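Local coordinates for protein pyridoxal kinase (Entamoeba histolytica, PDB 4S1H) that probably phosphorylates pyridoxal to pyridoxal 5'-phosphate at the expense of ATP, and binds ADP together with magnesium, at residues N156-A161 and S180-G184; N19-M23 and I34-T38; M64-E68 and R96-I100; N239-T244 and G269-F274. One frame throughout, in Å; residues are numbered along the deposited sequence.

Contact 1 (N156-A161 and S180-G184). With ADP (adenosine-5'-diphosphate), chain C.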
loop_
_atom_site.group_PDB
_atom_site.type_symbol
_atom_site.label_atom_id
_atom_site.label_comp_id
_atom_site.label_asym_id
_atom_site.label_seq_id
_atom_site.Cartn_x
_atom_site.Cartn_y
_atom_site.Cartn_z
ATOM N N ASN A 156 -23.032 6.193 -25.452
ATOM C CA ASN A 156 -23.888 5.022 -25.267
ATOM C C ASN A 156 -23.594 3.908 -26.263
ATOM O O ASN A 156 -24.348 2.942 -26.333
ATOM C CB ASN A 156 -25.366 5.430 -25.380
ATOM C CG ASN A 156 -25.766 6.469 -24.368
ATOM O OD1 ASN A 156 -25.666 6.277 -23.152
ATOM N ND2 ASN A 156 -26.193 7.612 -24.881
ATOM N N SER A 157 -22.520 4.052 -27.033
ATOM C CA SER A 157 -22.194 3.140 -28.086
ATOM C C SER A 157 -20.817 3.420 -28.576
ATOM O O SER A 157 -20.258 4.455 -28.252
ATOM C CB SER A 157 -23.145 3.335 -29.280
ATOM O OG SER A 157 -22.995 4.639 -29.846
ATOM N N VAL A 158 -20.304 2.520 -29.404
ATOM C CA VAL A 158 -18.943 2.685 -29.938
ATOM C C VAL A 158 -18.884 3.912 -30.857
ATOM O O VAL A 158 -17.966 4.712 -30.736
ATOM C CB VAL A 158 -18.483 1.417 -30.678
ATOM C CG1 VAL A 158 -17.228 1.678 -31.494
ATOM C CG2 VAL A 158 -18.256 0.279 -29.674
ATOM N N SER A 159 -19.879 4.095 -31.722
ATOM C CA SER A 159 -19.841 5.262 -32.577
ATOM C C SER A 159 -19.742 6.553 -31.708
ATOM O O SER A 159 -18.944 7.455 -31.996
ATOM C CB SER A 159 -21.064 5.300 -33.488
ATOM O OG SER A 159 -22.231 5.469 -32.715
ATOM N N GLU A 160 -20.633 6.658 -30.708
ATOM C CA GLU A 160 -20.588 7.812 -29.819
ATOM C C GLU A 160 -19.236 7.966 -29.157
ATOM O O GLU A 160 -18.735 9.068 -29.074
ATOM C CB GLU A 160 -21.732 7.791 -28.811
ATOM C CG GLU A 160 -23.061 8.049 -29.488
ATOM C CD GLU A 160 -24.265 8.123 -28.555
ATOM O OE1 GLU A 160 -24.203 7.581 -27.434
ATOM O OE2 GLU A 160 -25.300 8.703 -28.977
ATOM N N ALA A 161 -18.666 6.865 -28.648
ATOM C CA ALA A 161 -17.323 6.929 -28.091
ATOM C C ALA A 161 -16.335 7.466 -29.113
ATOM O O ALA A 161 -15.467 8.236 -28.733
ATOM C CB ALA A 161 -16.890 5.573 -27.557
ATOM N N SER A 180 -14.944 0.636 -20.789
ATOM C CA SER A 180 -16.230 -0.038 -20.804
ATOM C C SER A 180 -17.277 0.799 -21.476
ATOM O O SER A 180 -17.483 1.962 -21.120
ATOM C CB SER A 180 -16.726 -0.421 -19.394
ATOM O OG SER A 180 -16.799 0.665 -18.503
ATOM N N ILE A 181 -17.888 0.190 -22.485
ATOM C CA ILE A 181 -19.046 0.713 -23.189
ATOM C C ILE A 181 -20.053 -0.430 -23.207
ATOM O O ILE A 181 -19.759 -1.505 -23.715
ATOM C CB ILE A 181 -18.716 1.122 -24.636
ATOM C CG1 ILE A 181 -17.597 2.159 -24.680
ATOM C CG2 ILE A 181 -19.982 1.629 -25.337
ATOM C CD1 ILE A 181 -16.894 2.257 -26.023
ATOM N N LYS A 182 -21.251 -0.186 -22.679
ATOM C CA LYS A 182 -22.339 -1.191 -22.671
ATOM C C LYS A 182 -22.833 -1.498 -24.081
ATOM O O LYS A 182 -23.149 -0.589 -24.833
ATOM C CB LYS A 182 -23.539 -0.704 -21.830
ATOM C CG LYS A 182 -23.223 -0.311 -20.389
ATOM C CD LYS A 182 -24.488 0.160 -19.689
ATOM C CE LYS A 182 -24.264 0.700 -18.303
ATOM N NZ LYS A 182 -23.385 1.894 -18.233
ATOM N N GLU A 183 -22.841 -2.778 -24.442
ATOM C CA GLU A 183 -23.414 -3.243 -25.706
ATOM C C GLU A 183 -24.097 -4.599 -25.444
ATOM O O GLU A 183 -23.447 -5.646 -25.429
ATOM C CB GLU A 183 -22.333 -3.336 -26.800
ATOM C CG GLU A 183 -22.822 -2.957 -28.199
ATOM C CD GLU A 183 -22.796 -1.443 -28.451
ATOM O OE1 GLU A 183 -23.511 -0.690 -27.746
ATOM O OE2 GLU A 183 -22.062 -0.989 -29.363
ATOM N N GLY A 184 -25.412 -4.563 -25.212
ATOM C CA GLY A 184 -26.178 -5.759 -24.824
ATOM C C GLY A 184 -25.750 -6.318 -23.471
ATOM O O GLY A 184 -25.811 -5.609 -22.473
HETATM P PB ADP C . -14.345 1.460 -13.778
HETATM O O1B ADP C . -15.822 1.637 -14.049
HETATM O O2B ADP C . -14.049 0.945 -12.379
HETATM O O3B ADP C . -13.559 2.651 -14.230
HETATM P PA ADP C . -14.700 -0.540 -15.848
HETATM O O1A ADP C . -14.512 0.127 -17.184
HETATM O O2A ADP C . -16.081 -0.760 -15.327
HETATM O O3A ADP C . -13.848 0.265 -14.727
HETATM O "O5'" ADP C . -13.948 -1.933 -15.837
HETATM C "C5'" ADP C . -12.587 -2.103 -16.175
HETATM C "C4'" ADP C . -12.460 -3.466 -16.794
HETATM O "O4'" ADP C . -12.910 -4.451 -15.864
HETATM C "C3'" ADP C . -13.356 -3.610 -18.020
HETATM O "O3'" ADP C . -12.667 -3.224 -19.214
HETATM C "C2'" ADP C . -13.718 -5.063 -17.977
HETATM O "O2'" ADP C . -12.688 -5.831 -18.582
HETATM C "C1'" ADP C . -13.751 -5.404 -16.497
HETATM N N9 ADP C . -15.098 -5.390 -15.879
HETATM C C8 ADP C . -15.662 -4.469 -15.086
HETATM N N7 ADP C . -16.907 -4.839 -14.696
HETATM C C5 ADP C . -17.142 -6.037 -15.249
HETATM C C6 ADP C . -18.254 -7.017 -15.242
HETATM N N6 ADP C . -19.379 -6.742 -14.550
HETATM N N1 ADP C . -18.090 -8.148 -15.959
HETATM C C2 ADP C . -16.951 -8.411 -16.660
HETATM N N3 ADP C . -15.901 -7.566 -16.700
HETATM C C4 ADP C . -15.947 -6.394 -16.023
#

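Contact 2 (N19-M23 and I34-T38)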
loop_
_atom_site.group_PDB
_atom_site.type_symbol
_atom_site.label_atom_id
_atom_site.label_comp_id
_atom_site.label_asym_id
_atom_site.label_seq_id
_atom_site.Cartn_x
_atom_site.Cartn_y
_atom_site.Cartn_z
ATOM N N ASN A 19 -4.873 3.705 -5.070
ATOM C CA ASN A 19 -3.476 3.371 -4.779
ATOM C C ASN A 19 -3.257 2.068 -4.000
ATOM O O ASN A 19 -2.175 1.512 -4.071
ATOM C CB ASN A 19 -2.727 4.527 -4.096
ATOM C CG ASN A 19 -1.837 5.291 -5.038
ATOM O OD1 ASN A 19 -1.556 4.851 -6.153
ATOM N ND2 ASN A 19 -1.371 6.432 -4.597
ATOM N N ARG A 20 -4.262 1.563 -3.301
ATOM C CA ARG A 20 -4.162 0.252 -2.679
ATOM C C ARG A 20 -4.056 -0.863 -3.730
ATOM O O ARG A 20 -3.214 -1.753 -3.611
ATOM C CB ARG A 20 -5.283 0.041 -1.683
ATOM C CG ARG A 20 -5.173 -1.169 -0.829
ATOM C CD ARG A 20 -4.122 -1.090 0.289
ATOM N NE ARG A 20 -4.084 -2.475 0.779
ATOM C CZ ARG A 20 -3.109 -3.374 0.626
ATOM N NH1 ARG A 20 -1.937 -3.066 0.060
ATOM N NH2 ARG A 20 -3.335 -4.610 1.026
ATOM N N CYS A 21 -4.904 -0.816 -4.763
ATOM C CA CYS A 21 -4.719 -1.664 -5.966
ATOM C C CYS A 21 -3.339 -1.485 -6.571
ATOM O O CYS A 21 -2.684 -2.453 -6.931
ATOM C CB CYS A 21 -5.775 -1.364 -7.028
ATOM S SG CYS A 21 -7.416 -1.794 -6.482
ATOM N N GLY A 22 -2.901 -0.234 -6.690
ATOM C CA GLY A 22 -1.619 0.081 -7.260
ATOM C C GLY A 22 -0.490 -0.539 -6.481
ATOM O O GLY A 22 0.420 -1.116 -7.066
ATOM N N MET A 23 -0.585 -0.489 -5.170
ATOM C CA MET A 23 0.491 -1.061 -4.345
ATOM C C MET A 23 0.581 -2.564 -4.571
ATOM O O MET A 23 1.655 -3.117 -4.777
ATOM C CB MET A 23 0.259 -0.752 -2.863
ATOM C CG MET A 23 0.299 0.738 -2.502
ATOM S SD MET A 23 -0.365 1.161 -0.836
ATOM C CE MET A 23 -0.461 2.930 -0.958
ATOM N N ILE A 34 6.480 5.187 -5.920
ATOM C CA ILE A 34 6.059 6.122 -4.909
ATOM C C ILE A 34 4.530 6.184 -4.953
ATOM O O ILE A 34 3.952 6.403 -6.018
ATOM C CB ILE A 34 6.641 7.526 -5.178
ATOM C CG1 ILE A 34 8.172 7.500 -5.248
ATOM C CG2 ILE A 34 6.137 8.511 -4.137
ATOM C CD1 ILE A 34 8.769 8.795 -5.786
ATOM N N PHE A 35 3.892 6.026 -3.796
ATOM C CA PHE A 35 2.436 6.053 -3.677
ATOM C C PHE A 35 1.996 7.232 -2.814
ATOM O O PHE A 35 1.999 7.154 -1.561
ATOM C CB PHE A 35 1.882 4.738 -3.127
ATOM C CG PHE A 35 2.271 3.530 -3.920
ATOM C CD1 PHE A 35 3.472 2.850 -3.668
ATOM C CD2 PHE A 35 1.449 3.061 -4.947
ATOM C CE1 PHE A 35 3.823 1.726 -4.415
ATOM C CE2 PHE A 35 1.804 1.918 -5.655
ATOM C CZ PHE A 35 2.997 1.280 -5.424
ATOM N N VAL A 36 1.695 8.349 -3.449
ATOM C CA VAL A 36 1.208 9.514 -2.775
ATOM C C VAL A 36 -0.310 9.395 -2.687
ATOM O O VAL A 36 -0.998 9.215 -3.674
ATOM C CB VAL A 36 1.618 10.825 -3.470
ATOM C CG1 VAL A 36 1.014 12.015 -2.744
ATOM C CG2 VAL A 36 3.129 10.922 -3.549
ATOM N N LEU A 37 -0.851 9.490 -1.505
ATOM C CA LEU A 37 -2.303 9.326 -1.275
ATOM C C LEU A 37 -3.088 10.630 -1.415
ATOM O O LEU A 37 -2.634 11.708 -1.060
ATOM C CB LEU A 37 -2.552 8.724 0.120
ATOM C CG LEU A 37 -1.664 7.521 0.472
ATOM C CD1 LEU A 37 -2.093 7.005 1.844
ATOM C CD2 LEU A 37 -1.668 6.426 -0.584
ATOM N N THR A 38 -4.292 10.533 -1.966
ATOM C CA THR A 38 -5.191 11.681 -2.031
ATOM C C THR A 38 -6.365 11.592 -1.029
ATOM O O THR A 38 -7.113 12.567 -0.866
ATOM C CB THR A 38 -5.832 11.840 -3.421
ATOM O OG1 THR A 38 -6.590 10.670 -3.711
ATOM C CG2 THR A 38 -4.775 11.998 -4.479
#

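Contact 3 (M64-E68 and R96-I100)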
loop_
_atom_site.group_PDB
_atom_site.type_symbol
_atom_site.label_atom_id
_atom_site.label_comp_id
_atom_site.label_asym_id
_atom_site.label_seq_id
_atom_site.Cartn_x
_atom_site.Cartn_y
_atom_site.Cartn_z
ATOM N N MET A 64 5.084 16.421 -1.684
ATOM C CA MET A 64 5.735 16.506 -2.990
ATOM C C MET A 64 7.069 17.261 -2.903
ATOM O O MET A 64 8.075 16.848 -3.501
ATOM C CB MET A 64 4.804 17.128 -4.025
ATOM C CG MET A 64 3.554 16.301 -4.281
ATOM S SD MET A 64 3.861 14.664 -4.953
ATOM C CE MET A 64 4.379 15.072 -6.613
ATOM N N ASP A 65 7.103 18.318 -2.098
ATOM C CA ASP A 65 8.348 19.064 -1.848
ATOM C C ASP A 65 9.407 18.184 -1.190
ATOM O O ASP A 65 10.559 18.236 -1.553
ATOM C CB ASP A 65 8.105 20.264 -0.941
ATOM C CG ASP A 65 7.323 21.383 -1.633
ATOM O OD1 ASP A 65 7.117 21.358 -2.879
ATOM O OD2 ASP A 65 6.950 22.317 -0.906
ATOM N N SER A 66 8.994 17.367 -0.233
ATOM C CA SER A 66 9.939 16.468 0.472
ATOM C C SER A 66 10.537 15.411 -0.472
ATOM O O SER A 66 11.734 15.122 -0.424
ATOM C CB SER A 66 9.190 15.791 1.609
ATOM O OG SER A 66 10.064 15.041 2.436
ATOM N N LEU A 67 9.703 14.852 -1.351
ATOM C CA LEU A 67 10.194 13.911 -2.377
ATOM C C LEU A 67 11.227 14.572 -3.266
ATOM O O LEU A 67 12.224 13.960 -3.592
ATOM C CB LEU A 67 9.062 13.356 -3.226
ATOM C CG LEU A 67 8.047 12.501 -2.462
ATOM C CD1 LEU A 67 6.818 12.254 -3.323
ATOM C CD2 LEU A 67 8.589 11.175 -1.987
ATOM N N GLU A 68 10.994 15.821 -3.644
ATOM C CA GLU A 68 11.930 16.541 -4.523
ATOM C C GLU A 68 13.239 16.864 -3.810
ATOM O O GLU A 68 14.312 16.555 -4.324
ATOM C CB GLU A 68 11.270 17.814 -5.057
ATOM C CG GLU A 68 12.056 18.484 -6.181
ATOM C CD GLU A 68 11.328 19.687 -6.777
ATOM O OE1 GLU A 68 10.110 19.604 -7.005
ATOM O OE2 GLU A 68 11.977 20.713 -7.035
ATOM N N ARG A 96 3.055 19.719 -10.770
ATOM C CA ARG A 96 4.077 18.681 -10.512
ATOM C C ARG A 96 4.326 17.859 -11.767
ATOM O O ARG A 96 5.471 17.598 -12.100
ATOM C CB ARG A 96 3.641 17.769 -9.385
ATOM C CG ARG A 96 3.430 18.485 -8.057
ATOM C CD ARG A 96 4.667 19.162 -7.525
ATOM N NE ARG A 96 4.353 19.969 -6.332
ATOM C CZ ARG A 96 5.211 20.286 -5.374
ATOM N NH1 ARG A 96 6.465 19.869 -5.434
ATOM N NH2 ARG A 96 4.805 21.030 -4.339
ATOM N N VAL A 97 3.261 17.577 -12.538
ATOM C CA VAL A 97 3.387 16.860 -13.817
ATOM C C VAL A 97 4.247 17.583 -14.821
ATOM O O VAL A 97 5.129 16.977 -15.458
ATOM C CB VAL A 97 2.012 16.621 -14.464
ATOM C CG1 VAL A 97 2.136 16.118 -15.916
ATOM C CG2 VAL A 97 1.211 15.649 -13.635
ATOM N N LYS A 98 3.975 18.870 -14.993
ATOM C CA LYS A 98 4.755 19.709 -15.866
ATOM C C LYS A 98 6.228 19.675 -15.479
ATOM O O LYS A 98 7.075 19.519 -16.344
ATOM C CB LYS A 98 4.241 21.152 -15.876
ATOM C CG LYS A 98 2.964 21.309 -16.685
ATOM C CD LYS A 98 2.636 22.759 -17.005
ATOM C CE LYS A 98 2.071 23.483 -15.797
ATOM N NZ LYS A 98 1.858 24.925 -16.100
ATOM N N ARG A 99 6.518 19.827 -14.192
ATOM C CA ARG A 99 7.908 19.818 -13.718
ATOM C C ARG A 99 8.560 18.460 -13.991
ATOM O O ARG A 99 9.686 18.414 -14.474
ATOM C CB ARG A 99 7.968 20.171 -12.234
ATOM C CG ARG A 99 9.368 20.191 -11.618
ATOM C CD ARG A 99 9.295 20.564 -10.140
ATOM N NE ARG A 99 8.898 21.970 -9.949
ATOM C CZ ARG A 99 8.418 22.504 -8.818
ATOM N NH1 ARG A 99 8.239 21.776 -7.715
ATOM N NH2 ARG A 99 8.102 23.797 -8.791
ATOM N N ILE A 100 7.849 17.376 -13.697
ATOM C CA ILE A 100 8.391 16.028 -13.848
ATOM C C ILE A 100 8.691 15.715 -15.337
ATOM O O ILE A 100 9.727 15.133 -15.653
ATOM C CB ILE A 100 7.479 14.980 -13.168
ATOM C CG1 ILE A 100 7.601 15.091 -11.639
ATOM C CG2 ILE A 100 7.848 13.571 -13.602
ATOM C CD1 ILE A 100 6.464 14.418 -10.898
HETATM O O HOH W 1 7.725 18.215 -7.519
#

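Contact 4 (N239-T244 and G269-F274). With ADP (adenosine-5'-diphosphate), chain C.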
loop_
_atom_site.group_PDB
_atom_site.type_symbol
_atom_site.label_atom_id
_atom_site.label_comp_id
_atom_site.label_asym_id
_atom_site.label_seq_id
_atom_site.Cartn_x
_atom_site.Cartn_y
_atom_site.Cartn_z
ATOM N N ASN A 239 -4.628 -6.651 -23.627
ATOM C CA ASN A 239 -5.220 -7.998 -23.673
ATOM C C ASN A 239 -4.861 -8.788 -22.419
ATOM O O ASN A 239 -5.707 -9.414 -21.808
ATOM C CB ASN A 239 -4.764 -8.717 -24.941
ATOM C CG ASN A 239 -5.694 -9.852 -25.349
ATOM O OD1 ASN A 239 -6.343 -10.500 -24.511
ATOM N ND2 ASN A 239 -5.705 -10.147 -26.624
ATOM N N ARG A 240 -3.595 -8.715 -22.002
ATOM C CA ARG A 240 -3.182 -9.399 -20.767
ATOM C C ARG A 240 -3.918 -8.852 -19.557
ATOM O O ARG A 240 -4.371 -9.601 -18.702
ATOM C CB ARG A 240 -1.688 -9.243 -20.527
ATOM C CG ARG A 240 -0.835 -10.015 -21.496
ATOM C CD ARG A 240 0.648 -9.891 -21.145
ATOM N NE ARG A 240 1.478 -10.525 -22.150
ATOM C CZ ARG A 240 2.811 -10.680 -22.069
ATOM N NH1 ARG A 240 3.478 -10.244 -21.020
ATOM N NH2 ARG A 240 3.461 -11.295 -23.051
ATOM N N ALA A 241 -4.058 -7.531 -19.501
ATOM C CA ALA A 241 -4.700 -6.877 -18.383
ATOM C C ALA A 241 -6.182 -7.257 -18.303
ATOM O O ALA A 241 -6.652 -7.642 -17.230
ATOM C CB ALA A 241 -4.506 -5.370 -18.433
ATOM N N ILE A 242 -6.884 -7.243 -19.441
ATOM C CA ILE A 242 -8.300 -7.584 -19.457
ATOM C C ILE A 242 -8.497 -9.059 -19.149
ATOM O O ILE A 242 -9.434 -9.425 -18.443
ATOM C CB ILE A 242 -8.928 -7.223 -20.831
ATOM C CG1 ILE A 242 -8.861 -5.698 -21.003
ATOM C CG2 ILE A 242 -10.320 -7.836 -21.034
ATOM C CD1 ILE A 242 -9.924 -4.873 -20.338
ATOM N N SER A 243 -7.580 -9.891 -19.625
ATOM C CA SER A 243 -7.607 -11.324 -19.360
ATOM C C SER A 243 -7.415 -11.633 -17.909
ATOM O O SER A 243 -8.183 -12.416 -17.335
ATOM C CB SER A 243 -6.610 -12.079 -20.248
ATOM O OG SER A 243 -6.941 -11.888 -21.623
ATOM N N THR A 244 -6.396 -11.023 -17.302
ATOM C CA THR A 244 -6.130 -11.209 -15.879
ATOM C C THR A 244 -7.309 -10.717 -15.043
ATOM O O THR A 244 -7.732 -11.386 -14.103
ATOM C CB THR A 244 -4.821 -10.522 -15.503
ATOM O OG1 THR A 244 -3.758 -11.168 -16.216
ATOM C CG2 THR A 244 -4.554 -10.603 -14.000
ATOM N N GLY A 269 0.247 -12.984 -15.148
ATOM C CA GLY A 269 -0.211 -13.860 -16.219
ATOM C C GLY A 269 -0.021 -13.254 -17.576
ATOM O O GLY A 269 -0.220 -12.055 -17.763
ATOM N N THR A 270 0.364 -14.096 -18.515
ATOM C CA THR A 270 0.627 -13.668 -19.884
ATOM C C THR A 270 -0.422 -14.165 -20.839
ATOM O O THR A 270 -0.319 -13.872 -22.031
ATOM C CB THR A 270 2.004 -14.169 -20.375
ATOM O OG1 THR A 270 2.053 -15.593 -20.273
ATOM C CG2 THR A 270 3.100 -13.540 -19.576
ATOM N N GLU A 271 -1.459 -14.860 -20.351
ATOM C CA GLU A 271 -2.563 -15.291 -21.248
ATOM C C GLU A 271 -3.266 -14.081 -21.849
ATOM O O GLU A 271 -3.540 -13.098 -21.162
ATOM C CB GLU A 271 -3.573 -16.166 -20.510
ATOM C CG GLU A 271 -4.398 -17.038 -21.455
ATOM C CD GLU A 271 -5.519 -17.814 -20.797
ATOM O OE1 GLU A 271 -5.960 -17.477 -19.675
ATOM O OE2 GLU A 271 -5.997 -18.752 -21.456
ATOM N N GLU A 272 -3.491 -14.157 -23.160
ATOM C CA GLU A 272 -4.205 -13.136 -23.895
ATOM C C GLU A 272 -5.421 -13.835 -24.481
ATOM O O GLU A 272 -5.389 -14.311 -25.617
ATOM C CB GLU A 272 -3.286 -12.527 -24.956
ATOM C CG GLU A 272 -2.090 -11.839 -24.310
ATOM C CD GLU A 272 -1.130 -11.195 -25.274
ATOM O OE1 GLU A 272 -1.533 -10.916 -26.426
ATOM O OE2 GLU A 272 0.022 -10.933 -24.841
ATOM N N SER A 273 -6.493 -13.859 -23.702
ATOM C CA SER A 273 -7.682 -14.668 -23.957
ATOM C C SER A 273 -8.695 -14.034 -24.890
ATOM O O SER A 273 -9.651 -14.711 -25.289
ATOM C CB SER A 273 -8.437 -14.935 -22.654
ATOM O OG SER A 273 -7.562 -15.154 -21.613
ATOM N N PHE A 274 -8.540 -12.745 -25.197
ATOM C CA PHE A 274 -9.535 -12.038 -26.028
ATOM C C PHE A 274 -8.965 -11.755 -27.377
ATOM O O PHE A 274 -7.774 -11.820 -27.612
ATOM C CB PHE A 274 -9.950 -10.734 -25.356
ATOM C CG PHE A 274 -10.705 -10.946 -24.093
ATOM C CD1 PHE A 274 -10.067 -11.070 -22.869
ATOM C CD2 PHE A 274 -12.095 -11.063 -24.147
ATOM C CE1 PHE A 274 -10.810 -11.294 -21.728
ATOM C CE2 PHE A 274 -12.827 -11.274 -23.005
ATOM C CZ PHE A 274 -12.189 -11.384 -21.800
HETATM P PB ADP C . -14.345 1.460 -13.778
HETATM O O1B ADP C . -15.822 1.637 -14.049
HETATM O O2B ADP C . -14.049 0.945 -12.379
HETATM O O3B ADP C . -13.559 2.651 -14.230
HETATM P PA ADP C . -14.700 -0.540 -15.848
HETATM O O1A ADP C . -14.512 0.127 -17.184
HETATM O O2A ADP C . -16.081 -0.760 -15.327
HETATM O O3A ADP C . -13.848 0.265 -14.727
HETATM O "O5'" ADP C . -13.948 -1.933 -15.837
HETATM C "C5'" ADP C . -12.587 -2.103 -16.175
HETATM C "C4'" ADP C . -12.460 -3.466 -16.794
HETATM O "O4'" ADP C . -12.910 -4.451 -15.864
HETATM C "C3'" ADP C . -13.356 -3.610 -18.020
HETATM O "O3'" ADP C . -12.667 -3.224 -19.214
HETATM C "C2'" ADP C . -13.718 -5.063 -17.977
HETATM O "O2'" ADP C . -12.688 -5.831 -18.582
HETATM C "C1'" ADP C . -13.751 -5.404 -16.497
HETATM N N9 ADP C . -15.098 -5.390 -15.879
HETATM C C8 ADP C . -15.662 -4.469 -15.086
HETATM N N7 ADP C . -16.907 -4.839 -14.696
HETATM C C5 ADP C . -17.142 -6.037 -15.249
HETATM C C6 ADP C . -18.254 -7.017 -15.242
HETATM N N6 ADP C . -19.379 -6.742 -14.550
HETATM N N1 ADP C . -18.090 -8.148 -15.959
HETATM C C2 ADP C . -16.951 -8.411 -16.660
HETATM N N3 ADP C . -15.901 -7.566 -16.700
HETATM C C4 ADP C . -15.947 -6.394 -16.023
HETATM O O HOH W 2 -3.322 -9.273 -28.078
HETATM O O HOH W 3 -5.952 -14.932 -17.666
HETATM O O HOH W 4 -1.369 -9.888 -16.473
#

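Contact 1 (N156-A161 and S180-G184)
Ile-181 reaches from the end of strand 175-183 to the first turn of helix 158-170, and its two branches meet different parts of that turn. Ile-181 CG2 lies against the backbone of Ser-157, 3.8 Å from Ser-157 C. CD1 meets the methyl group of Ala-161, with 3.7 Å between Ile-181 CD1 and Ala-161 CB. Val-158 stands further off and lends only a loose apolar edge through CG2. Glu-183 bends at chi2 (84°), which carries its carboxylate across the valine at about a right angle and leaves Glu-183 OE2 3.9 Å from Val-158 N. That amide has no partner in the model. A negative group close to a helix start would probably interact favourably with the helix dipole. Ser-157 is the N-cap residue. Just before it, Asn-156 N donates to Glu-160 OE1 at 2.7 Å, tying the loop back onto the helix. One residue before Ile-181, Ser-180 faces the nucleotide and donates from OG to O1A of ADP. The hairpin partner, strand 186-193, borders the same apolar patch: its Ile-188 touches both Val-158 and Glu-183, while Leu-190 touches Ala-161, placing helix 158-170 against the four-stranded antiparallel sheet.

Contact 2 (N19-M23 and I34-T38)
The beta-alpha-beta crossover of strand 5-9, helix 18-28 and strand 33-41 is packed here by Met-23 and Asn-19 of its helix against Phe-35 and Leu-37 of its second strand. Met-23 CG sits over the centre of the Phe-35 ring, a CH-pi contact 3.6 Å from the centroid and only 13° off the normal. Beyond it the methionine chain runs extended, in the direction opposite to the phenylalanine. Met-23 SD therefore stays above the same ring at 5.0 Å from its centroid, a more distant Met-aromatic contact, and Met-23 CE goes on to touch Leu-37 CD2 at 3.7 Å. The ring also comes up close to the helix backbone: Phe-35 CE2 is 3.4 Å from Met-23 N, an approach probably eased by the absence of a side chain at Gly-22, where a CB would point toward the strand. As expected in such a crossover, the helix runs nearly antiparallel to the strand, at 166°. Asn-19 meets the ring at its edge, with the amide turned 81° from the ring plane and OD1 3.7 Å from Phe-35 CD2. This oxygen is hydrogen-bonded to Thr-7 OG1 on the first strand of the unit. Asn-19 ND2 lies 3.0 Å from Val-36 O, but the angle is too poor for a hydrogen bond. The second subunit meets the backbone edge of the strand: its Tyr-11 OH is hydrogen-bonded to Phe-35 O, and its His-40 NE2 to Leu-37 N. Met-23 also packs on Met-23 of that neighbouring subunit.

Contact 3 (M64-E68 and R96-I100)
Arg-96 holds a single carboxylate oxygen of Asp-65 end-on with two nitrogens. Its NH2 donates to Asp-65 OD1 at 2.8 Å, and NH1 reaches the same Asp-65 OD1 at 3.0 Å. Both bonds lie in the guanidinium plane, yet the carboxylate is turned 46° from it, leaving NH2 above the carboxylate plane. The third nitrogen, NE, is in a salt bridge with Glu-92 one turn earlier, so bonds at both ends of the guanidinium probably restrict its rotation. A second bridge joins Glu-68 to Arg-99 further along the same pair of helices: Arg-99 NH1 gives a 3.0 Å bond to the syn lone pair of Glu-68 OE1, with the two flat groups 80° apart. One water links the two bridges, donating to Glu-68 OE1 and accepting from Arg-96 NH1 at 2.9 Å, whereas the direct salt bridge between Glu-68 OE1 and Arg-96 NH1 is long at 4.0 Å. The four residues thus form one charged network. On the inner side, Met-64 CB covers a face of the Arg-96 guanidinium, 3.5 Å from its CZ. Bends at chi2 and chi3 fold the rest of Met-64 back, bringing CE to 3.8 Å from Arg-96 CG. Helices 57-69 and 87-100 run nearly parallel here, 15° apart, on the face of the mixed sheet where Met-64 touches Val-36 of strand 33-41 and Leu-6 of strand 5-9, and Ile-100 also packs on Leu-6.

Contact 4 (N239-T244 and G269-F274)
The loop 269-274 lies without regular structure along helix 234-250, approaching most nearly where the CA atoms of Arg-240 and Glu-272 are 5.0 Å apart. At the loop's last residue, Phe-274, Asn-239 clasps the backbone with both ends of its amide. Asn-239 OD1 takes Phe-274 N at 3.2 Å on an in-plane lone pair, and Asn-239 ND2 gives a 2.8 Å bond to Phe-274 O from above that carbonyl's plane. Having CG opposite the backbone N (chi1 -158°) turns this amide out to the loop. A turn later, Ser-243 OG accepts from Ser-273 N at 2.9 Å and itself donates to Asn-239 O. That carbonyl also receives Ser-243 N, the two donors arriving at opposite faces of its plane. Arg-240 runs extended to NE, which makes a 3.1 Å salt bridge to the anti lone pair of Glu-272 OE2, close to the guanidinium plane. Thr-270 CG2 lies over one guanidinium face, and Trp-227 adds a cation-pi contact. The other carboxylate oxygen, Glu-272 OE1, is hydrogen-bonded to His-236 ND1 and to a water shared with Asn-239 ND2. Phe-274 turns a ring edge to Ser-243 and touches Ile-242 CG2 through CE1 at 3.6 Å, while its ring packs on strand 202-207. The other branch of Ile-242 ends at the nucleotide, CD1 lying 3.4 Å from O3' of ADP, so the loop packs behind a helix that lines the ribose side of the ADP pocket in this ribokinase-like fold.

Overall arrangement
From the N terminus the contacts follow one another in series, and none nests within or crosses another. Contact 2 closes a ten-residue excursion, the end of helix 18-28 and the link into strand 33-41, in the first beta-alpha-beta unit. Contact 3 then closes a longer one that brings two helices together on the mixed sheet. These two touch, Leu-67 packing on Ile-34 and Val-36, and both reach the second subunit. Contact 1, about 30 Å from contact 2 between centres, closes the 18-residue path through the rest of helix 158-170 into strand 175-183 of the antiparallel sheet. Contact 4 closes last, bringing the loop that precedes strand 277-278 back onto helix 234-250. Contacts 1 and 4 both meet ADP.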